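Local coordinates for nitrate transport protein (Xanthomonas axonopodis pv. citri, PDB 3KSX), which probably captures alkanesulfonates in the periplasm for delivery to an ABC transporter, and is held here with the sulfonate buffer MOPS, at residues Gly83-Gly86 with Asp87-Leu91; His143-Leu146 with Leu147-Ala151; Phe214-Arg218 with Arg219-Ala223; Gln229-Met232 with Gly233-Gln237. All blocks are in the same frame, centred on the assembly; numbering follows the deposited sequence.

Contacts 1 to 4 follow one another along the chain. Contacts 1 and 3 run off neighbouring antiparallel strands, 82-86 and 212-217, of one five-stranded sheet, whose 2-1-3-5-4 strand order fits the type II periplasmic binding proteins; their centres lie about 14 Å apart. Contact 4, on helix 225-244, packs against contact 3 through Phe-214. Contact 2 lies on helix 141-152, which connects strands 133-136 and 161-164 of the second five-stranded sheet, about 31 Å from contact 4 between centres and across the chain's centre from it. Contact 1, whose Gly-86 N bonds to MOPS, touches contact 2: Ile-88 CG1 lies 3.4 Å from Asn-144 CB.

Contact 1: residues Gly83-Gly86 with Asp87-Leu91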
loop_
_atom_site.group_PDB
_atom_site.type_symbol
_atom_site.label_atom_id
_atom_site.label_comp_id
_atom_site.label_asym_id
_atom_site.label_seq_id
_atom_site.Cartn_x
_atom_site.Cartn_y
_atom_site.Cartn_z
ATOM N N GLY A 83 -11.320 1.778 2.385
ATOM C CA GLY A 83 -10.232 1.842 1.380
ATOM C C GLY A 83 -9.038 0.994 1.784
ATOM O O GLY A 83 -8.906 0.644 2.967
ATOM N N GLY A 84 -8.202 0.629 0.797
ATOM C CA GLY A 84 -7.024 -0.198 1.061
ATOM C C GLY A 84 -5.750 0.587 1.095
ATOM O O GLY A 84 -5.485 1.427 0.197
ATOM N N ALA A 85 -4.894 0.272 2.036
ATOM C CA ALA A 85 -3.611 0.991 2.093
ATOM C C ALA A 85 -2.576 0.096 2.723
ATOM O O ALA A 85 -2.926 -0.966 3.292
ATOM C CB ALA A 85 -3.777 2.205 2.936
ATOM N N GLY A 86 -1.328 0.571 2.694
ATOM C CA GLY A 86 -0.150 -0.023 3.405
ATOM C C GLY A 86 -0.296 -0.043 4.933
ATOM O O GLY A 86 -1.252 0.436 5.488
ATOM N N ASP A 87 0.715 -0.534 5.630
ATOM C CA ASP A 87 0.622 -0.652 7.066
ATOM C C ASP A 87 0.854 0.738 7.731
ATOM O O ASP A 87 0.273 1.097 8.775
ATOM C CB ASP A 87 1.630 -1.666 7.562
ATOM C CG ASP A 87 3.066 -1.352 7.261
ATOM O OD1 ASP A 87 3.462 -0.754 6.226
ATOM O OD2 ASP A 87 3.926 -1.827 8.080
ATOM N N ILE A 88 1.647 1.580 7.073
ATOM C CA ILE A 88 2.001 2.919 7.634
ATOM C C ILE A 88 0.967 4.039 7.547
ATOM O O ILE A 88 0.849 4.840 8.549
ATOM C CB ILE A 88 3.404 3.436 7.095
ATOM C CG1 ILE A 88 4.481 2.326 7.193
ATOM C CG2 ILE A 88 3.835 4.812 7.738
ATOM C CD1 ILE A 88 4.621 1.727 8.653
ATOM N N PRO A 89 0.209 4.118 6.421
ATOM C CA PRO A 89 -0.756 5.240 6.331
ATOM C C PRO A 89 -1.730 5.360 7.538
ATOM O O PRO A 89 -1.875 6.476 8.105
ATOM C CB PRO A 89 -1.474 5.008 5.027
ATOM C CG PRO A 89 -0.325 4.376 4.101
ATOM C CD PRO A 89 0.348 3.421 5.125
ATOM N N PRO A 90 -2.328 4.241 7.989
ATOM C CA PRO A 90 -3.223 4.372 9.114
ATOM C C PRO A 90 -2.566 4.810 10.401
ATOM O O PRO A 90 -3.229 5.432 11.222
ATOM C CB PRO A 90 -3.881 2.993 9.271
ATOM C CG PRO A 90 -3.061 2.038 8.429
ATOM C CD PRO A 90 -2.333 2.888 7.393
ATOM N N LEU A 91 -1.281 4.482 10.595
ATOM C CA LEU A 91 -0.544 4.903 11.776
ATOM C C LEU A 91 -0.418 6.428 11.731
ATOM O O LEU A 91 -0.626 7.149 12.716
ATOM C CB LEU A 91 0.833 4.213 11.782
ATOM C CG LEU A 91 0.793 2.709 12.086
ATOM C CD1 LEU A 91 2.216 2.069 11.955
ATOM C CD2 LEU A 91 0.134 2.452 13.419
#
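Between Gly-86 and Asp-87 the chain changes from extended (psi -179° at Gly-86) to helical (psi -30° at Asp-87), and this turn brings the rings of Pro-89 and Pro-90 up to the Gly-86 carbonyl oxygen. That carbonyl faces two proline rings at the points where a helix would normally offer N-H groups. Gly-86 O lies 3.4 Å from Pro-89 CD and 3.3 Å from Pro-90 CD, so ring methylenes take the places of backbone donors. The Pro-89 ring also turns toward the strand, its CB 4.2 Å from Ala-85 CB, a loose apolar contact that Leu-72 of helix 68-76 flanks. Strand 82-86 thus passes directly into helix 88-95 at the bound ligand of this type II binding-protein fold: Gly-86 N donates a hydrogen bond to O1 of the bound MOPS. Asp-87 turns its carboxylate off the strand, with CG held between the backbone N and the carbonyl carbon (chi1 60°), and its side chain touches Ser-141 and Asn-144 of helix 141-152 as well as Phe-213 of strand 212-217. Within the first turn of the helix, Leu-91 N makes a weak bond of 3.0 Å to Ile-88 O.

Contact 2: residues His143-Leu146 with Leu147-Ala151; sequences HNLL and LRVLA
Leu-145 O accepts from Val-149 N at 2.9 Å, the shortest of four consecutive i to i+4 bonds that build this part of helix 141-152. The helix is the connection of a beta-alpha-beta unit, joining the parallel strands 133-136 and 161-164. The side chains of the same two residues lie side by side, pointing the same way, CD1 of the leucine 4.1 Å from CG2 of the valine, and both touch Ile-115 of strand 113-118. Asn-144 and Arg-148 pair in a similar way on another flank, but through carbon: Asn-144 OD1 lies 3.6 Å from Arg-148 CG, while the amide and guanidinium planes are turned 45° apart. Bends at chi2 (-73°) and chi3 (-41°) carry the arginine head away from the asparagine, and its NH1 finds the carbonyl of Leu-207 instead. His-143, one turn before Leu-147, gives its carbonyl to Leu-147 N, while its ring ND1 accepts a hydrogen bond from Gly-139 N. Leu-146, which packs on Ile-134 and Phe-136 of strand 133-136, runs at a slant to Leu-150, CG to CD1 at 3.9 Å. Leu-150 CG lies only 3.1 Å from Leu-146 O.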
loop_
_atom_site.group_PDB
_atom_site.type_symbol
_atom_site.label_atom_id
_atom_site.label_comp_id
_atom_site.label_asym_id
_atom_site.label_seq_id
_atom_site.Cartn_x
_atom_site.Cartn_y
_atom_site.Cartn_z
ATOM N N HIS A 143 8.131 4.341 3.332
ATOM C CA HIS A 143 8.764 5.052 4.469
ATOM C C HIS A 143 9.248 4.028 5.494
ATOM O O HIS A 143 10.388 4.092 5.905
ATOM C CB HIS A 143 7.724 5.963 5.111
ATOM C CG HIS A 143 8.277 7.086 5.911
ATOM N ND1 HIS A 143 7.504 8.167 6.266
ATOM C CD2 HIS A 143 9.487 7.278 6.486
ATOM C CE1 HIS A 143 8.222 8.997 7.025
ATOM N NE2 HIS A 143 9.422 8.469 7.182
ATOM N N ASN A 144 8.398 3.058 5.838
ATOM C CA ASN A 144 8.833 1.962 6.740
ATOM C C ASN A 144 9.929 1.029 6.110
ATOM O O ASN A 144 10.920 0.625 6.786
ATOM C CB ASN A 144 7.628 1.116 7.222
ATOM C CG ASN A 144 8.067 -0.036 8.105
ATOM O OD1 ASN A 144 8.629 0.198 9.185
ATOM N ND2 ASN A 144 7.809 -1.277 7.671
ATOM N N LEU A 145 9.779 0.665 4.819
ATOM C CA LEU A 145 10.844 -0.096 4.126
ATOM C C LEU A 145 12.203 0.625 4.238
ATOM O O LEU A 145 13.227 -0.000 4.609
ATOM C CB LEU A 145 10.533 -0.277 2.644
ATOM C CG LEU A 145 11.706 -0.894 1.855
ATOM C CD1 LEU A 145 11.544 -2.389 2.106
ATOM C CD2 LEU A 145 11.616 -0.592 0.372
ATOM N N LEU A 146 12.213 1.938 3.943
ATOM C CA LEU A 146 13.436 2.706 4.028
ATOM C C LEU A 146 14.030 2.736 5.431
ATOM O O LEU A 146 15.215 2.492 5.609
ATOM C CB LEU A 146 13.203 4.117 3.466
ATOM C CG LEU A 146 14.349 5.038 3.170
ATOM C CD1 LEU A 146 15.422 4.388 2.310
ATOM C CD2 LEU A 146 13.757 6.306 2.499
ATOM N N LEU A 147 13.268 3.177 6.437
ATOM C CA LEU A 147 13.665 3.003 7.813
ATOM C C LEU A 147 14.315 1.680 8.187
ATOM O O LEU A 147 15.428 1.675 8.774
ATOM C CB LEU A 147 12.454 3.307 8.727
ATOM C CG LEU A 147 12.672 3.122 10.208
ATOM C CD1 LEU A 147 13.694 4.149 10.679
ATOM C CD2 LEU A 147 11.352 3.308 10.966
ATOM N N ARG A 148 13.678 0.562 7.844
ATOM C CA ARG A 148 14.118 -0.727 8.300
ATOM C C ARG A 148 15.381 -1.163 7.522
ATOM O O ARG A 148 16.290 -1.761 8.105
ATOM C CB ARG A 148 13.040 -1.802 8.048
ATOM C CG ARG A 148 11.655 -1.678 8.835
ATOM C CD ARG A 148 11.672 -2.008 10.317
ATOM N NE ARG A 148 12.506 -3.192 10.539
ATOM C CZ ARG A 148 12.125 -4.454 10.300
ATOM N NH1 ARG A 148 10.893 -4.712 9.841
ATOM N NH2 ARG A 148 13.006 -5.428 10.464
ATOM N N VAL A 149 15.472 -0.823 6.242
ATOM C CA VAL A 149 16.655 -1.196 5.433
ATOM C C VAL A 149 17.876 -0.398 5.897
ATOM O O VAL A 149 18.945 -0.971 6.127
ATOM C CB VAL A 149 16.346 -1.023 3.924
ATOM C CG1 VAL A 149 17.575 -1.088 3.057
ATOM C CG2 VAL A 149 15.425 -2.109 3.466
ATOM N N LEU A 150 17.714 0.904 6.032
ATOM C CA LEU A 150 18.762 1.796 6.490
ATOM C C LEU A 150 19.284 1.314 7.846
ATOM O O LEU A 150 20.498 1.218 8.084
ATOM C CB LEU A 150 18.245 3.222 6.578
ATOM C CG LEU A 150 17.987 3.933 5.209
ATOM C CD1 LEU A 150 17.431 5.288 5.491
ATOM C CD2 LEU A 150 19.284 4.019 4.435
ATOM N N ALA A 151 18.362 0.933 8.732
ATOM C CA ALA A 151 18.828 0.566 10.084
ATOM C C ALA A 151 19.761 -0.671 10.107
ATOM O O ALA A 151 20.602 -0.809 11.036
ATOM C CB ALA A 151 17.674 0.377 10.996
#

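Contact 3: residues Phe214-Arg218 with Arg219-Ala223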
loop_
_atom_site.group_PDB
_atom_site.type_symbol
_atom_site.label_atom_id
_atom_site.label_comp_id
_atom_site.label_asym_id
_atom_site.label_seq_id
_atom_site.Cartn_x
_atom_site.Cartn_y
_atom_site.Cartn_z
ATOM N N PHE A 214 -7.338 -3.066 5.055
ATOM C CA PHE A 214 -8.554 -2.332 4.721
ATOM C C PHE A 214 -9.000 -1.492 5.938
ATOM O O PHE A 214 -9.023 -2.021 7.047
ATOM C CB PHE A 214 -9.605 -3.289 4.187
ATOM C CG PHE A 214 -9.483 -3.449 2.729
ATOM C CD1 PHE A 214 -8.499 -4.316 2.191
ATOM C CD2 PHE A 214 -10.220 -2.627 1.866
ATOM C CE1 PHE A 214 -8.315 -4.412 0.750
ATOM C CE2 PHE A 214 -10.074 -2.716 0.499
ATOM C CZ PHE A 214 -9.108 -3.588 -0.072
ATOM N N LEU A 215 -9.187 -0.180 5.737
ATOM C CA LEU A 215 -9.579 0.825 6.739
ATOM C C LEU A 215 -11.046 1.230 6.477
ATOM O O LEU A 215 -11.518 1.312 5.347
ATOM C CB LEU A 215 -8.662 2.080 6.760
ATOM C CG LEU A 215 -7.181 1.870 7.198
ATOM C CD1 LEU A 215 -7.053 0.786 8.339
ATOM C CD2 LEU A 215 -6.328 1.391 5.997
ATOM N N SER A 216 -11.759 1.516 7.538
ATOM C CA SER A 216 -13.138 1.966 7.354
ATOM C C SER A 216 -13.378 3.114 8.305
ATOM O O SER A 216 -12.652 3.295 9.350
ATOM C CB SER A 216 -14.088 0.816 7.701
ATOM O OG SER A 216 -15.465 1.169 7.531
ATOM N N SER A 217 -14.424 3.875 7.979
ATOM C CA SER A 217 -15.053 4.809 8.860
ATOM C C SER A 217 -15.599 4.006 10.048
ATOM O O SER A 217 -16.141 2.908 9.848
ATOM C CB SER A 217 -16.223 5.475 8.062
ATOM O OG SER A 217 -17.317 5.857 8.892
ATOM N N ARG A 218 -15.384 4.456 11.273
ATOM C CA ARG A 218 -16.004 3.786 12.434
ATOM C C ARG A 218 -17.576 3.801 12.363
ATOM O O ARG A 218 -18.243 2.758 12.618
ATOM C CB ARG A 218 -15.524 4.424 13.732
ATOM C CG ARG A 218 -16.289 3.883 14.966
ATOM C CD ARG A 218 -15.801 4.500 16.264
ATOM N NE ARG A 218 -14.382 4.235 16.534
ATOM C CZ ARG A 218 -13.903 3.203 17.234
ATOM N NH1 ARG A 218 -14.731 2.308 17.761
ATOM N NH2 ARG A 218 -12.576 3.073 17.432
ATOM N N ARG A 219 -18.169 4.936 11.960
ATOM C CA ARG A 219 -19.636 4.950 11.757
ATOM C C ARG A 219 -20.165 3.947 10.724
ATOM O O ARG A 219 -21.157 3.283 10.941
ATOM C CB ARG A 219 -20.079 6.344 11.385
ATOM C CG ARG A 219 -19.990 7.263 12.587
ATOM C CD ARG A 219 -20.290 8.739 12.204
ATOM N NE ARG A 219 -20.714 9.522 13.378
ATOM C CZ ARG A 219 -21.994 9.785 13.668
ATOM N NH1 ARG A 219 -22.959 9.338 12.829
ATOM N NH2 ARG A 219 -22.318 10.524 14.774
ATOM N N TYR A 220 -19.479 3.819 9.590
ATOM C CA TYR A 220 -20.004 2.970 8.524
ATOM C C TYR A 220 -19.875 1.495 8.965
ATOM O O TYR A 220 -20.767 0.734 8.707
ATOM C CB TYR A 220 -19.251 3.233 7.218
ATOM C CG TYR A 220 -19.855 2.647 5.936
ATOM C CD1 TYR A 220 -20.814 3.349 5.195
ATOM C CD2 TYR A 220 -19.423 1.401 5.465
ATOM C CE1 TYR A 220 -21.332 2.824 4.002
ATOM C CE2 TYR A 220 -19.910 0.885 4.250
ATOM C CZ TYR A 220 -20.831 1.609 3.519
ATOM O OH TYR A 220 -21.290 1.066 2.344
ATOM N N ALA A 221 -18.738 1.114 9.573
ATOM C CA ALA A 221 -18.495 -0.274 9.947
ATOM C C ALA A 221 -19.433 -0.691 11.104
ATOM O O ALA A 221 -19.928 -1.829 11.169
ATOM C CB ALA A 221 -16.986 -0.477 10.326
ATOM N N THR A 222 -19.710 0.251 11.994
ATOM C CA THR A 222 -20.693 0.041 13.075
ATOM C C THR A 222 -22.098 -0.162 12.523
ATOM O O THR A 222 -22.772 -1.118 12.942
ATOM C CB THR A 222 -20.617 1.202 14.036
ATOM O OG1 THR A 222 -19.312 1.119 14.577
ATOM C CG2 THR A 222 -21.617 1.059 15.206
ATOM N N ALA A 223 -22.515 0.692 11.581
ATOM C CA ALA A 223 -23.863 0.586 10.947
ATOM C C ALA A 223 -24.068 -0.636 10.063
ATOM O O ALA A 223 -25.161 -1.170 10.003
ATOM C CB ALA A 223 -24.210 1.808 10.178
HETATM O O HOH W 1 -17.598 1.200 17.118
#
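Arg-219 and Ser-217 meet where strand 212-217 gives way to a short helix set almost at right angles to it (88° between the segment axes). Arg-219 contributes mainly its CB, 3.8 Å from Ser-217 OG, while the rest of its side chain extends outward. Next comes Tyr-220, whose backbone N donates to Ser-217 OG at 3.1 Å with an N-H...O angle of 157°; Ser-217 is therefore the N-cap, its hydroxyl standing in for the carbonyl that a preceding turn would supply. The Tyr-220 ring leads away from the strand, where its OH bonds to Gln-30 O and its side chain packs on helix 225-244. Ala-221 N closes the first full helical turn on Ser-217 O at 3.2 Å, and its methyl lies 3.6 Å from Ser-216 OG, a hydroxyl within hydrogen-bonding reach of Asp-81 O. Thr-222 then grips Arg-218 O twice: its N at 3.0 Å and its OG1 at 2.8 Å reach the oxygen from opposite faces of the carbonyl plane. OG1 can turn back to it because it sits beside the backbone N (chi1 -64°). A water carries the chain on, accepting from Arg-218 NH1 and donating to Thr-222 OG1, both at 3.1 Å, while Arg-218 NE forms a salt bridge to Asp-99. The hydrogen bonds thus all point one way, from guanidinium through water and threonine hydroxyl to the carbonyl, which would probably polarise both hydroxyl and C=O.

Contact 4: residues Gln229-Met232 with Gly233-Gln237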
loop_
_atom_site.group_PDB
_atom_site.type_symbol
_atom_site.label_atom_id
_atom_site.label_comp_id
_atom_site.label_asym_id
_atom_site.label_seq_id
_atom_site.Cartn_x
_atom_site.Cartn_y
_atom_site.Cartn_z
ATOM N N GLN A 229 -18.096 -7.017 6.152
ATOM C CA GLN A 229 -17.529 -8.397 6.167
ATOM C C GLN A 229 -17.693 -9.066 4.788
ATOM O O GLN A 229 -16.743 -9.653 4.241
ATOM C CB GLN A 229 -18.182 -9.196 7.282
ATOM C CG GLN A 229 -17.766 -10.664 7.373
ATOM C CD GLN A 229 -18.366 -11.320 8.658
ATOM O OE1 GLN A 229 -17.718 -12.161 9.297
ATOM N NE2 GLN A 229 -19.593 -10.890 9.057
ATOM N N GLN A 230 -18.903 -8.968 4.221
ATOM C CA GLN A 230 -19.183 -9.525 2.904
ATOM C C GLN A 230 -18.395 -8.843 1.830
ATOM O O GLN A 230 -17.918 -9.523 0.911
ATOM C CB GLN A 230 -20.655 -9.440 2.583
ATOM C CG GLN A 230 -21.397 -10.568 3.273
ATOM C CD GLN A 230 -22.749 -10.136 3.706
ATOM O OE1 GLN A 230 -23.463 -9.443 2.966
ATOM N NE2 GLN A 230 -23.119 -10.498 4.937
ATOM N N VAL A 231 -18.227 -7.509 1.917
ATOM C CA VAL A 231 -17.336 -6.765 1.008
ATOM C C VAL A 231 -15.922 -7.367 1.021
ATOM O O VAL A 231 -15.371 -7.681 -0.053
ATOM C CB VAL A 231 -17.314 -5.249 1.350
ATOM C CG1 VAL A 231 -16.269 -4.529 0.536
ATOM C CG2 VAL A 231 -18.710 -4.594 1.043
ATOM N N MET A 232 -15.370 -7.528 2.226
ATOM C CA MET A 232 -14.020 -8.089 2.405
ATOM C C MET A 232 -13.993 -9.461 1.793
ATOM O O MET A 232 -13.038 -9.802 1.104
ATOM C CB MET A 232 -13.618 -8.298 3.848
ATOM C CG MET A 232 -13.505 -7.060 4.749
ATOM S SD MET A 232 -12.233 -5.970 4.125
ATOM C CE MET A 232 -13.116 -4.795 3.052
ATOM N N GLY A 233 -15.050 -10.252 2.039
ATOM C CA GLY A 233 -15.197 -11.571 1.357
ATOM C C GLY A 233 -15.025 -11.557 -0.144
ATOM O O GLY A 233 -14.383 -12.417 -0.705
ATOM N N THR A 234 -15.626 -10.576 -0.807
ATOM C CA THR A 234 -15.600 -10.475 -2.249
ATOM C C THR A 234 -14.239 -9.958 -2.704
ATOM O O THR A 234 -13.700 -10.385 -3.740
ATOM C CB THR A 234 -16.793 -9.562 -2.759
ATOM O OG1 THR A 234 -18.004 -10.169 -2.365
ATOM C CG2 THR A 234 -16.838 -9.416 -4.268
ATOM N N LEU A 235 -13.639 -9.074 -1.922
ATOM C CA LEU A 235 -12.319 -8.609 -2.299
ATOM C C LEU A 235 -11.271 -9.723 -2.093
ATOM O O LEU A 235 -10.214 -9.755 -2.773
ATOM C CB LEU A 235 -11.969 -7.335 -1.518
ATOM C CG LEU A 235 -12.873 -6.132 -1.780
ATOM C CD1 LEU A 235 -12.315 -4.966 -1.070
ATOM C CD2 LEU A 235 -12.897 -5.857 -3.307
ATOM N N ASN A 236 -11.547 -10.619 -1.141
ATOM C CA ASN A 236 -10.658 -11.752 -0.827
ATOM C C ASN A 236 -10.619 -12.657 -2.050
ATOM O O ASN A 236 -9.575 -13.223 -2.419
ATOM C CB ASN A 236 -11.166 -12.511 0.388
ATOM C CG ASN A 236 -10.456 -13.799 0.595
ATOM O OD1 ASN A 236 -10.665 -14.724 -0.159
ATOM N ND2 ASN A 236 -9.572 -13.870 1.612
ATOM N N GLN A 237 -11.771 -12.797 -2.687
ATOM C CA GLN A 237 -11.863 -13.574 -3.907
ATOM C C GLN A 237 -11.148 -12.918 -5.102
ATOM O O GLN A 237 -10.412 -13.609 -5.852
ATOM C CB GLN A 237 -13.330 -13.852 -4.255
ATOM C CG GLN A 237 -14.049 -14.793 -3.266
ATOM C CD GLN A 237 -13.251 -16.063 -2.957
ATOM O OE1 GLN A 237 -12.913 -16.845 -3.873
ATOM N NE2 GLN A 237 -12.941 -16.278 -1.660
#
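Val-231, Met-232 and Leu-235 form the packed flank of helix 225-244, which lies against the first sheet of the binding-protein fold and touches Phe-214 and Leu-82 there. Met-232 is bent at its chi2 and chi3 torsions (-62° and 93°), which brings its terminal CE back to within 4.2 Å of Leu-235 CD1. That same methyl of Leu-235 has Val-231 CG1 at 4.3 Å, so one leucine branch lies near the residues three and four places earlier. The opposite flank is looser. Gln-229 and Gln-230 direct their side chains away from the following turn, and at Gly-233 there is no side chain to meet them; Gly-233 meets this side through its backbone, N donating to Gln-229 O at 2.8 Å. Thr-234, buried between the two flanks, has its N forked: the main bond goes to Gln-230 O at 3.1 Å, and a weak one, bent to 123°, to Val-231 O. Its hydroxyl is satisfied by Arg-54 NH1 of helix 50-54. Asn-236 bonds through its backbone N to Met-232 O at 2.8 Å and sends its side chain off the helix, where ND2 donates to Val-276 O. Val-231 O, besides accepting from Leu-235 N at 2.9 Å, also has Leu-235 CG at 3.4 Å.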